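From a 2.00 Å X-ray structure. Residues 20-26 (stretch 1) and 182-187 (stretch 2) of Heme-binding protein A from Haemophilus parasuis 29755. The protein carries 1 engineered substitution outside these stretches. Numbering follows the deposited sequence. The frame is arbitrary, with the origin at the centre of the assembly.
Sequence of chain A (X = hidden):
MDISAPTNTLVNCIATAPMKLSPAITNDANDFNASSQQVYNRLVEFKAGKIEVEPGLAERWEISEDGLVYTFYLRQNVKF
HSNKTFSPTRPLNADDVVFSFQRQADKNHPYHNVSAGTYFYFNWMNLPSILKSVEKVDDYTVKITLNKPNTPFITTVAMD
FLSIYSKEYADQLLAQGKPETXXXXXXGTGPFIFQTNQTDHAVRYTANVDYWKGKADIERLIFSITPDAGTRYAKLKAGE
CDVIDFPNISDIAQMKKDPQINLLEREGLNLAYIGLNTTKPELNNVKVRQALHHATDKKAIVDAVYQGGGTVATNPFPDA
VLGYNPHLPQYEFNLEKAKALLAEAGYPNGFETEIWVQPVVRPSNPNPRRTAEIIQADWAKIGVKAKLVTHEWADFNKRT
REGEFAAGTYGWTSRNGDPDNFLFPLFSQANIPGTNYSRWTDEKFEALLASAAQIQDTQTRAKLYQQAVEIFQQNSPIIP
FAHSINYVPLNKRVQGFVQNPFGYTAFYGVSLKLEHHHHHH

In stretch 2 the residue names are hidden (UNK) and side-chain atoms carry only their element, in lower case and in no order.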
# COMPACT_ATOMS: atom_id res chain seq x y z
N LYS A 20 15.09 -8.79 4.01
CA LYS A 20 16.01 -7.75 3.53
C LYS A 20 16.00 -6.50 4.40
O LYS A 20 14.94 -5.98 4.72
CB LYS A 20 15.66 -7.41 2.08
CG LYS A 20 16.21 -8.42 1.08
CD LYS A 20 15.41 -8.44 -0.19
CE LYS A 20 15.76 -9.65 -1.04
NZ LYS A 20 14.72 -9.88 -2.09
N LEU A 21 17.17 -6.01 4.78
CA LEU A 21 17.26 -4.75 5.53
C LEU A 21 17.64 -3.56 4.65
O LEU A 21 18.32 -2.63 5.09
CB LEU A 21 18.24 -4.88 6.69
CG LEU A 21 17.83 -5.88 7.78
CD1 LEU A 21 18.98 -6.15 8.71
CD2 LEU A 21 16.60 -5.40 8.56
N SER A 22 17.21 -3.61 3.40
CA SER A 22 17.53 -2.56 2.43
C SER A 22 16.27 -2.22 1.65
O SER A 22 15.86 -2.98 0.78
CB SER A 22 18.62 -3.04 1.47
OG SER A 22 18.84 -2.12 0.39
N PRO A 23 15.64 -1.07 1.98
CA PRO A 23 14.36 -0.70 1.35
C PRO A 23 14.37 -0.64 -0.16
O PRO A 23 13.35 -0.96 -0.75
CB PRO A 23 14.04 0.69 1.94
CG PRO A 23 15.23 1.10 2.72
CD PRO A 23 16.02 -0.14 3.04
N ALA A 24 15.47 -0.22 -0.80
CA ALA A 24 15.47 -0.10 -2.26
C ALA A 24 15.16 -1.44 -2.95
O ALA A 24 14.57 -1.46 -4.04
CB ALA A 24 16.82 0.44 -2.75
N ILE A 25 15.54 -2.54 -2.32
CA ILE A 25 15.45 -3.86 -2.98
C ILE A 25 14.48 -4.83 -2.32
O ILE A 25 14.61 -6.04 -2.46
CB ILE A 25 16.83 -4.54 -3.12
CG1 ILE A 25 17.47 -4.75 -1.75
CG2 ILE A 25 17.76 -3.70 -3.99
CD1 ILE A 25 18.73 -5.60 -1.77
N THR A 26 13.50 -4.29 -1.61
CA THR A 26 12.57 -5.10 -0.85
C THR A 26 11.31 -5.35 -1.63
O THR A 26 10.79 -4.46 -2.30
CB THR A 26 12.20 -4.39 0.45
OG1 THR A 26 13.34 -4.36 1.31
CG2 THR A 26 11.06 -5.12 1.14
N UNK A 182 26.20 -2.57 2.21
CA UNK A 182 25.30 -1.42 2.14
C UNK A 182 23.89 -1.88 2.43
O UNK A 182 23.11 -1.19 3.09
c UNK A 182 25.35 -0.75 0.76
c UNK A 182 24.44 0.93 -0.85
c UNK A 182 24.64 0.60 0.61
c UNK A 182 25.39 1.73 1.30
N UNK A 183 23.56 -3.07 1.95
CA UNK A 183 22.21 -3.59 2.10
C UNK A 183 22.01 -4.37 3.40
O UNK A 183 20.90 -4.47 3.90
o UNK A 183 22.47 -4.13 -1.37
c UNK A 183 21.84 -3.68 -0.39
c UNK A 183 21.85 -4.46 0.89
o UNK A 183 21.21 -2.61 -0.42
N UNK A 184 23.09 -4.91 3.95
CA UNK A 184 22.99 -5.81 5.10
C UNK A 184 23.22 -5.12 6.43
O UNK A 184 22.73 -5.57 7.45
c UNK A 184 24.84 -8.78 3.45
c UNK A 184 23.98 -6.97 4.96
c UNK A 184 23.69 -7.86 3.77
o UNK A 184 25.84 -8.81 4.17
n UNK A 184 24.73 -9.51 2.35
N UNK A 185 23.98 -4.02 6.41
CA UNK A 185 24.27 -3.27 7.62
C UNK A 185 23.87 -1.82 7.38
O UNK A 185 24.71 -0.98 7.06
o UNK A 185 25.56 -5.17 10.06
n UNK A 185 25.97 -6.96 8.75
c UNK A 185 25.76 -3.35 7.97
c UNK A 185 25.92 -5.65 8.98
c UNK A 185 26.32 -4.75 7.83
N UNK A 186 22.57 -1.54 7.52
CA UNK A 186 22.03 -0.25 7.08
C UNK A 186 22.53 0.94 7.89
O UNK A 186 22.66 0.87 9.11
c UNK A 186 21.52 -2.46 7.99
c UNK A 186 20.51 -0.42 7.24
c UNK A 186 20.36 -1.55 8.25
N UNK A 187 22.82 2.03 7.18
CA UNK A 187 23.27 3.29 7.76
C UNK A 187 22.35 4.34 7.17
O UNK A 187 22.24 4.45 5.95
c UNK A 187 25.73 3.21 9.66
c UNK A 187 24.72 3.63 7.35
c UNK A 187 25.73 2.84 8.19
c UNK A 187 24.99 5.14 7.43
O HOH W 1 20.29 -0.99 4.04
O HOH W 2 19.33 -6.59 2.89

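Position 182 carries four side-chain carbons, forked at the second, and no heteroatom. This side chain makes no contact with stretch 1, so the other stretch says little about it; the shape alone, with the fork one carbon beyond CB, reads as leucine, Leu182. What it offers the contact is backbone: its O accepts from water 1, which also donates to Leu21 O.

Position 183 has two side-chain carbons, the second carrying two oxygens. One of those oxygens lies 2.6 Å from Ser22 OG, and the carbon bearing them is 3.9 Å from Ile25 CD1. A carboxylate on the second side-chain carbon is aspartate, Asp183; the hydrogen bond from Ser22 OG fits it. Its CA-to-CB bond points sideways, and chi1 near -63° (m) leaves OD1 within reach of Ser22, whose own chi1 is t.

At position 184 there are three carbons in an unbranched run, the third holding one oxygen and one nitrogen. The CA-to-CB bond points away and the side chain makes no contact, so stretch 1 does not select this amide; the atoms give glutamine, Gln184. Only the backbone is near, with Gln184 O 4.0 Å from Leu21 CD1.

Position 185 repeats that atom count, three carbons ending in one oxygen and one nitrogen; its CA-to-CB bond again points away, and it makes no contact. It is Gln185, the first residue after the helix to leave helical phi/psi.

Position 186 has three carbons that close a ring onto its own backbone N, which only proline does. One ring carbon lies 4.2 Å from Leu21 CB, and CB is 3.8 Å from Leu21 O. The CA-to-CB bond of Pro186 points toward stretch 1, and the ring gives Leu21 an apolar neighbor.

Position 187 shows four carbons, forked at the first, with one arm two carbons long: Ile187. It is out of reach of stretch 1.

The contact is small, 247 Å² over both sides, and rests on one direct hydrogen bond, Ser22 OG to Asp183 OD1 at 2.6 Å. Ile25 CD1 lies beside the carboxylate; separately, Leu21 packs on Pro186. Leu21 O and Asp183 O sit 3.4 Å apart, both acceptors, so they do not hydrogen-bond to each other; each accepts from a water. Water 1 donates to Leu21 O (2.8 Å) and Leu182 O (3.0 Å), while water 2 accepts from Leu21 N (2.9 Å) and donates to Asp183 O (2.8 Å). The rule to read here is one buried polar pair, a separate apolar contact, and bridging waters: water 1 joins two carbonyls that cannot bond to each other, and water 2 spans the 4.1 Å between Leu21 N and Asp183 O.

Stretch 2 (182-187) LDQQPI
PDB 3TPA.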